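Local coordinates for protein ferulic acid esterase, AmCE1/Fae1A (Anaeromyces mucronatus, PDB 5CXX) that probably hydrolyses feruloyl esters, as a ferulic acid esterase of the alpha/beta-hydrolase fold, and binds ferulic acid in its pocket, at residues Glu22-Lys27 against Asn43-Val48; Lys92-Val97 against Gln267-Ala272. One frame throughout, in Å; residues are numbered along the deposited sequence. Where two conformers were deposited one is given.

Interactions 1 and 2 meet through neighbouring strands of one mixed beta-sheet, 38-45 and 95-99, with their centres about 14 Å apart. The evidence for direct contact is a probable backbone hydrogen bond, Ile45 N to Ile96 O at 2.8 Å, and packing of Pro47, whose CB lies 3.4 Å from Met94 O and whose CD lies 3.7 Å from Ile95 CG1. Interaction 1 lies at the open end of the hairpin of strands 26-33 and 38-45, the first of them outermost in the sheet, whereas interaction 2 ties the approach to strand 95-99 to the region after helix 255-266. The ferulic acid pocket draws its residues from between 64 and 253, so segments 22-27, 43-48 and 267-272 supply none of them.

Interaction 1. Residues Glu22-Lys27 against Asn43-Val48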
ATOM      1  N   GLU A  22      -3.402  24.224  -1.832  1.00 25.46           N
ATOM      2  CA  GLU A  22      -2.669  23.754  -0.634  1.00 23.45           C
ATOM      3  C   GLU A  22      -2.550  22.253  -0.589  1.00 24.44           C
ATOM      4  O   GLU A  22      -3.547  21.544  -0.831  1.00 24.09           O
ATOM      5  CB  GLU A  22      -3.376  24.216   0.645  1.00 30.97           C
ATOM      6  CG  GLU A  22      -3.378  25.687   0.808  1.00 47.50           C
ATOM      7  CD  GLU A  22      -3.649  26.085   2.243  1.00 56.88           C
ATOM      8  OE1 GLU A  22      -4.628  25.574   2.835  1.00 53.94           O
ATOM      9  OE2 GLU A  22      -2.865  26.905   2.775  1.00 65.73           O
ATOM     10  N   TYR A  23      -1.361  21.769  -0.249  1.00 23.40           N
ATOM     11  CA  TYR A  23      -1.142  20.326  -0.069  1.00 22.48           C
ATOM     12  C   TYR A  23      -0.797  20.001   1.371  1.00 21.64           C
ATOM     13  O   TYR A  23      -0.239  20.831   2.084  1.00 23.02           O
ATOM     14  CB  TYR A  23      -0.021  19.811  -1.041  1.00 20.93           C
ATOM     15  CG  TYR A  23      -0.556  19.912  -2.448  1.00 19.86           C
ATOM     16  CD1 TYR A  23      -1.305  18.848  -3.018  1.00 20.31           C
ATOM     17  CD2 TYR A  23      -0.375  21.080  -3.186  1.00 20.65           C
ATOM     18  CE1 TYR A  23      -1.891  18.968  -4.318  1.00 21.71           C
ATOM     19  CE2 TYR A  23      -0.944  21.232  -4.456  1.00 20.44           C
ATOM     20  CZ  TYR A  23      -1.692  20.181  -5.022  1.00 19.81           C
ATOM     21  OH  TYR A  23      -2.240  20.396  -6.270  1.00 22.68           O
ATOM     22  N   PRO A  24      -1.080  18.758   1.804  1.00 21.43           N
ATOM     23  CA  PRO A  24      -0.716  18.385   3.167  1.00 22.96           C
ATOM     24  C   PRO A  24       0.773  18.171   3.271  1.00 23.58           C
ATOM     25  O   PRO A  24       1.462  18.071   2.252  1.00 23.54           O
ATOM     26  CB  PRO A  24      -1.391  17.052   3.407  1.00 24.56           C
ATOM     27  CG  PRO A  24      -1.692  16.542   2.048  1.00 26.82           C
ATOM     28  CD  PRO A  24      -1.793  17.688   1.084  1.00 21.93           C
ATOM     29  N   THR A  25       1.247  18.183   4.499  1.00 24.80           N
ATOM     30  CA  THR A  25       2.668  17.935   4.744  0.78 25.40           C
ATOM     31  C   THR A  25       2.844  16.732   5.651  1.00 24.57           C
ATOM     32  O   THR A  25       1.976  16.372   6.452  1.00 25.92           O
ATOM     33  CB  THR A  25       3.348  19.144   5.397  0.78 28.64           C
ATOM     34  OG1 THR A  25       2.739  19.364   6.666  0.78 28.48           O
ATOM     35  CG2 THR A  25       3.148  20.387   4.575  0.78 29.55           C
ATOM     36  N   ALA A  26       3.977  16.058   5.488  1.00 22.39           N
ATOM     37  CA  ALA A  26       4.289  14.920   6.330  1.00 22.64           C
ATOM     38  C   ALA A  26       4.981  15.368   7.612  1.00 23.76           C
ATOM     39  O   ALA A  26       5.802  16.305   7.620  1.00 25.52           O
ATOM     40  CB  ALA A  26       5.278  13.954   5.586  1.00 20.49           C
ATOM     41  N   LYS A  27       4.628  14.682   8.701  1.00 20.99           N
ATOM     42  CA  LYS A  27       5.313  14.842   9.983  0.50 22.01           C
ATOM     43  C   LYS A  27       5.868  13.499  10.395  1.00 20.37           C
ATOM     44  O   LYS A  27       5.107  12.501  10.424  1.00 19.38           O
ATOM     45  CB  LYS A  27       4.350  15.330  11.051  0.50 24.99           C
ATOM     46  CG  LYS A  27       4.960  15.423  12.442  0.50 28.43           C
ATOM     47  CD  LYS A  27       5.836  16.636  12.623  0.50 34.13           C
ATOM     48  CE  LYS A  27       6.447  16.677  14.040  0.50 34.46           C
ATOM     49  NZ  LYS A  27       7.141  15.351  14.261  0.50 30.21           N
ATOM     50  N   ASN A  43       5.777   8.361   8.793  1.00 17.21           N
ATOM     51  CA  ASN A  43       5.220   9.679   8.503  1.00 17.06           C
ATOM     52  C   ASN A  43       3.725   9.640   8.635  1.00 18.20           C
ATOM     53  O   ASN A  43       3.046   8.730   8.124  1.00 18.46           O
ATOM     54  CB  ASN A  43       5.571  10.118   7.101  1.00 17.20           C
ATOM     55  CG  ASN A  43       7.040  10.495   6.994  1.00 19.24           C
ATOM     56  OD1 ASN A  43       7.509  11.376   7.715  1.00 20.70           O
ATOM     57  ND2 ASN A  43       7.783   9.805   6.126  1.00 19.25           N
ATOM     58  N   VAL A  44       3.212  10.661   9.298  1.00 17.85           N
ATOM     59  CA  VAL A  44       1.779  10.900   9.321  1.00 18.12           C
ATOM     60  C   VAL A  44       1.485  12.179   8.536  1.00 18.67           C
ATOM     61  O   VAL A  44       2.033  13.240   8.843  1.00 19.62           O
ATOM     62  CB  VAL A  44       1.256  11.004  10.766  1.00 19.45           C
ATOM     63  CG1 VAL A  44      -0.260  11.331  10.786  1.00 20.60           C
ATOM     64  CG2 VAL A  44       1.499   9.667  11.487  1.00 20.67           C
ATOM     65  N   ILE A  45       0.572  12.061   7.581  1.00 18.55           N
ATOM     66  CA  ILE A  45       0.196  13.185   6.710  1.00 18.60           C
ATOM     67  C   ILE A  45      -1.284  13.495   6.979  1.00 19.36           C
ATOM     68  O   ILE A  45      -2.178  12.769   6.504  1.00 19.14           O
ATOM     69  CB  ILE A  45       0.458  12.809   5.260  1.00 19.73           C
ATOM     70  CG1 ILE A  45       1.945  12.446   5.027  1.00 20.79           C
ATOM     71  CG2 ILE A  45      -0.045  13.963   4.328  1.00 21.72           C
ATOM     72  CD1 ILE A  45       2.093  11.475   3.769  1.00 21.52           C
ATOM     73  N   LEU A  46      -1.524  14.521   7.783  1.00 20.70           N
ATOM     74  CA  LEU A  46      -2.901  14.940   8.080  1.00 21.37           C
ATOM     75  C   LEU A  46      -3.474  15.737   6.928  1.00 21.75           C
ATOM     76  O   LEU A  46      -2.745  16.433   6.255  1.00 24.93           O
ATOM     77  CB  LEU A  46      -2.916  15.765   9.361  1.00 22.01           C
ATOM     78  CG  LEU A  46      -2.421  14.969  10.584  1.00 22.25           C
ATOM     79  CD1 LEU A  46      -2.297  15.889  11.818  1.00 25.05           C
ATOM     80  CD2 LEU A  46      -3.259  13.659  10.904  1.00 23.31           C
ATOM     81  N   PRO A  47      -4.793  15.651   6.723  1.00 22.87           N
ATOM     82  CA  PRO A  47      -5.393  16.360   5.592  1.00 24.36           C
ATOM     83  C   PRO A  47      -5.318  17.875   5.820  1.00 26.40           C
ATOM     84  O   PRO A  47      -5.208  18.342   6.941  1.00 26.30           O
ATOM     85  CB  PRO A  47      -6.845  15.861   5.585  1.00 25.33           C
ATOM     86  CG  PRO A  47      -7.112  15.550   7.030  1.00 24.20           C
ATOM     87  CD  PRO A  47      -5.780  14.851   7.451  1.00 24.88           C
ATOM     88  N   VAL A  48      -5.367  18.613   4.727  1.00 25.85           N
ATOM     89  CA  VAL A  48      -5.430  20.062   4.812  1.00 25.98           C
ATOM     90  C   VAL A  48      -6.637  20.435   5.658  1.00 28.93           C
ATOM     91  O   VAL A  48      -7.732  19.918   5.403  1.00 29.35           O
ATOM     92  CB  VAL A  48      -5.543  20.663   3.404  1.00 30.94           C
ATOM     93  CG1 VAL A  48      -5.854  22.147   3.476  1.00 34.18           C
ATOM     94  CG2 VAL A  48      -4.236  20.409   2.633  1.00 30.18           C
TER
HETATM   95  O   HOH W   1      -0.900  18.368   6.544  1.00 28.23           O
HETATM   96  O   HOH W   2       0.584  16.309   8.843  1.00 30.62           O
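Lys27 and Val44 form an antiparallel hydrogen-bonded pair: Lys27 N reaches Val44 O at 3.0 Å, and Val44 N reaches Lys27 O at 2.9 Å. Both bonds are nearly straight, with angles of 161° and 170° at the hydrogen. Nearer Pro24, water takes over the bridging. One molecule accepts from Thr25 N and donates to Leu46 O at 2.7 Å; a second donates to Thr25 O and accepts from Leu46 N, so the peptide groups stay satisfied where the chains have parted.

Ile45 carries two of the three apolar side-chain contacts, its two branches parting between neighbours. Ile45 CG2, anti to the backbone N, meets Pro24 CB at 3.5 Å, tighter than usual for two carbons, while Ile45 CG1 lies 3.7 Å from Ala26 CB. Pro24 CB also sits 3.2 Å from Leu46 O. Further along, Val48 crosses the proline ring at about a right angle, its CG2 4.0 Å from Pro24 CD. An alanine in place of Ile45 would probably leave a gap beside Pro24 and Ala26, which would lose their contacts with CG2 and CG1.

The segments belong to the hairpin of strands 26-33 and 38-45. Helix 77-87 covers the Ile45 side, Leu79 touching Ile45 and Thr83 touching Pro24, and strand 95-99 continues the sheet on the other side of 38-45, with Ile45 also touching Leu98.

Interaction 2. Residues Lys92-Val97 against Gln267-Ala272; sequences KEMIIV and QTTFGA
A Met-aromatic contact joins Met94 to Phe270, the thioether lying at the ring edge. Met94 SD is 5.4 Å from the centroid of the Phe270 ring and 86° off the ring normal, in effect in the plane of the ring. The bend at chi3 (73°) brings Met94 CE back to the same edge, 3.8 Å from Phe270 CE2, and within 3.9 Å of Thr269 OG1. Thr269 CB covers part of one ring face, offset toward the rim, and Tyr175 meets the ring edge-to-face.

The contact joins the approach to strand 95-99 of the alpha/beta-hydrolase sheet to the region following helix 255-266. Here the chain makes a type I' turn, with positive phi at both Phe270 and Gly271 and a bond from Ala272 N to Thr269 O of 3.2 Å.

Lys92 holds this turn by a separate, polar contact. Lys92 NZ donates to Phe270 O at 2.7 Å, with a C=O...N angle of 163°, so the ammonium approaches the oxygen almost head-on. Lys92 CG packs 3.9 Å from Phe270 CB as the two side chains run past each other in opposite directions. A water adds a second polar link: it accepts from both Lys92 N and Thr269 OG1 and donates to Thr269 O at 2.8 Å.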
ATOM      1  N   LYS A  92     -12.203  11.236  -0.968  1.00 24.08           N
ATOM      2  CA  LYS A  92     -12.564  11.730   0.364  1.00 25.05           C
ATOM      3  C   LYS A  92     -11.344  12.345   1.053  1.00 23.76           C
ATOM      4  O   LYS A  92     -10.188  11.930   0.770  1.00 24.66           O
ATOM      5  CB  LYS A  92     -13.089  10.582   1.216  1.00 26.59           C
ATOM      6  CG  LYS A  92     -14.308   9.857   0.611  1.00 28.24           C
ATOM      7  CD  LYS A  92     -15.472  10.831   0.551  1.00 33.60           C
ATOM      8  CE  LYS A  92     -16.789  10.085   0.262  1.00 43.08           C
ATOM      9  NZ  LYS A  92     -17.010   9.097   1.363  1.00 49.04           N
ATOM     10  N   GLU A  93     -11.593  13.271   1.989  1.00 25.21           N
ATOM     11  CA  GLU A  93     -10.507  13.694   2.902  1.00 23.64           C
ATOM     12  C   GLU A  93      -9.980  12.522   3.699  1.00 22.46           C
ATOM     13  O   GLU A  93     -10.748  11.681   4.142  1.00 23.65           O
ATOM     14  CB  GLU A  93     -11.000  14.754   3.893  1.00 27.64           C
ATOM     15  CG  GLU A  93     -11.397  16.037   3.266  1.00 35.78           C
ATOM     16  CD  GLU A  93     -11.589  17.117   4.315  1.00 41.50           C
ATOM     17  OE1 GLU A  93     -12.284  16.854   5.311  1.00 43.71           O
ATOM     18  OE2 GLU A  93     -11.034  18.213   4.147  1.00 48.56           O
ATOM     19  N   MET A  94      -8.670  12.430   3.853  1.00 20.73           N
ATOM     20  CA  MET A  94      -8.148  11.263   4.527  1.00 19.21           C
ATOM     21  C   MET A  94      -6.826  11.592   5.198  1.00 21.39           C
ATOM     22  O   MET A  94      -6.205  12.586   4.893  1.00 20.43           O
ATOM     23  CB  MET A  94      -7.915  10.078   3.514  1.00 21.45           C
ATOM     24  CG  MET A  94      -6.940  10.487   2.408  1.00 19.18           C
ATOM     25  SD  MET A  94      -6.718   9.183   1.148  1.00 20.70           S
ATOM     26  CE  MET A  94      -8.296   9.348   0.338  1.00 19.81           C
ATOM     27  N   ILE A  95      -6.415  10.695   6.104  1.00 18.34           N
ATOM     28  CA  ILE A  95      -5.065  10.702   6.705  1.00 17.31           C
ATOM     29  C   ILE A  95      -4.208   9.674   5.962  1.00 19.76           C
ATOM     30  O   ILE A  95      -4.700   8.559   5.706  1.00 19.62           O
ATOM     31  CB  ILE A  95      -5.165  10.314   8.185  1.00 17.65           C
ATOM     32  CG1 ILE A  95      -5.912  11.444   8.989  1.00 19.30           C
ATOM     33  CG2 ILE A  95      -3.772  10.073   8.761  1.00 18.83           C
ATOM     34  CD1 ILE A  95      -6.258  10.972  10.400  1.00 22.78           C
ATOM     35  N   ILE A  96      -2.983  10.028   5.593  1.00 17.62           N
ATOM     36  CA  ILE A  96      -2.089   9.084   4.920  1.00 16.34           C
ATOM     37  C   ILE A  96      -0.930   8.778   5.874  1.00 15.42           C
ATOM     38  O   ILE A  96      -0.318   9.699   6.453  1.00 16.94           O
ATOM     39  CB  ILE A  96      -1.515   9.715   3.626  1.00 18.02           C
ATOM     40  CG1 ILE A  96      -2.647  10.099   2.640  1.00 21.01           C
ATOM     41  CG2 ILE A  96      -0.504   8.687   2.921  1.00 22.26           C
ATOM     42  CD1 ILE A  96      -2.024  11.005   1.547  1.00 24.87           C
ATOM     43  N   VAL A  97      -0.664   7.489   6.082  1.00 15.42           N
ATOM     44  CA  VAL A  97       0.455   7.052   6.940  1.00 16.01           C
ATOM     45  C   VAL A  97       1.472   6.305   6.086  1.00 16.41           C
ATOM     46  O   VAL A  97       1.110   5.383   5.357  1.00 16.00           O
ATOM     47  CB  VAL A  97      -0.071   6.157   8.091  1.00 16.18           C
ATOM     48  CG1 VAL A  97       1.118   5.603   8.977  1.00 17.60           C
ATOM     49  CG2 VAL A  97      -1.095   6.948   8.982  1.00 15.62           C
ATOM     50  N   GLN A 267      -9.334   6.966  -6.149  1.00 20.26           N
ATOM     51  CA  GLN A 267     -10.671   7.233  -6.648  1.00 22.60           C
ATOM     52  C   GLN A 267     -11.721   6.265  -6.101  1.00 24.12           C
ATOM     53  O   GLN A 267     -12.929   6.539  -6.218  1.00 25.25           O
ATOM     54  CB  GLN A 267     -10.689   7.140  -8.172  1.00 21.93           C
ATOM     55  CG  GLN A 267     -10.095   8.361  -8.829  1.00 23.98           C
ATOM     56  CD  GLN A 267     -10.087   8.215 -10.318  1.00 26.06           C
ATOM     57  OE1 GLN A 267     -11.136   8.336 -10.982  1.00 27.60           O
ATOM     58  NE2 GLN A 267      -8.934   7.890 -10.873  1.00 24.12           N
ATOM     59  N   THR A 268     -11.280   5.138  -5.553  1.00 23.59           N
ATOM     60  CA  THR A 268     -12.254   4.137  -5.071  1.00 23.44           C
ATOM     61  C   THR A 268     -12.396   4.111  -3.550  1.00 24.33           C
ATOM     62  O   THR A 268     -13.342   3.527  -3.021  1.00 27.87           O
ATOM     63  CB  THR A 268     -11.880   2.722  -5.502  1.00 23.34           C
ATOM     64  OG1 THR A 268     -10.778   2.234  -4.725  1.00 24.31           O
ATOM     65  CG2 THR A 268     -11.602   2.627  -7.006  1.00 27.10           C
ATOM     66  N   THR A 269     -11.437   4.685  -2.843  1.00 23.13           N
ATOM     67  CA  THR A 269     -11.418   4.437  -1.401  1.00 23.08           C
ATOM     68  C   THR A 269     -12.515   5.195  -0.669  1.00 26.11           C
ATOM     69  O   THR A 269     -12.893   6.330  -1.037  1.00 24.91           O
ATOM     70  CB  THR A 269     -10.040   4.801  -0.788  1.00 24.08           C
ATOM     71  OG1 THR A 269      -9.582   6.052  -1.308  1.00 23.29           O
ATOM     72  CG2 THR A 269      -8.990   3.740  -1.169  1.00 22.96           C
ATOM     73  N   PHE A 270     -13.012   4.580   0.413  1.00 23.72           N
ATOM     74  CA  PHE A 270     -13.881   5.242   1.379  1.00 21.78           C
ATOM     75  C   PHE A 270     -15.179   5.776   0.776  1.00 24.94           C
ATOM     76  O   PHE A 270     -15.682   6.805   1.191  1.00 27.16           O
ATOM     77  CB  PHE A 270     -13.130   6.381   2.064  1.00 22.37           C
ATOM     78  CG  PHE A 270     -11.729   5.992   2.483  1.00 23.25           C
ATOM     79  CD1 PHE A 270     -11.490   4.828   3.176  1.00 21.99           C
ATOM     80  CD2 PHE A 270     -10.664   6.833   2.192  1.00 21.21           C
ATOM     81  CE1 PHE A 270     -10.164   4.474   3.541  1.00 22.14           C
ATOM     82  CE2 PHE A 270      -9.331   6.524   2.592  1.00 22.71           C
ATOM     83  CZ  PHE A 270      -9.092   5.322   3.264  1.00 23.53           C
ATOM     84  N   GLY A 271     -15.736   5.028  -0.161  1.00 28.52           N
ATOM     85  CA  GLY A 271     -17.029   5.382  -0.693  1.00 31.44           C
ATOM     86  C   GLY A 271     -17.031   6.561  -1.657  1.00 33.99           C
ATOM     87  O   GLY A 271     -18.092   7.125  -1.933  1.00 35.21           O
ATOM     88  N   ALA A 272     -15.866   6.922  -2.194  1.00 30.00           N
ATOM     89  CA  ALA A 272     -15.763   8.084  -3.101  1.00 32.91           C
ATOM     90  C   ALA A 272     -16.620   7.966  -4.335  1.00 37.60           C
ATOM     91  O   ALA A 272     -16.993   8.995  -4.900  1.00 37.09           O
ATOM     92  CB  ALA A 272     -14.276   8.294  -3.535  1.00 29.89           C
TER
HETATM   93  O   HOH W   3     -11.161   8.454  -1.559  1.00 24.76           O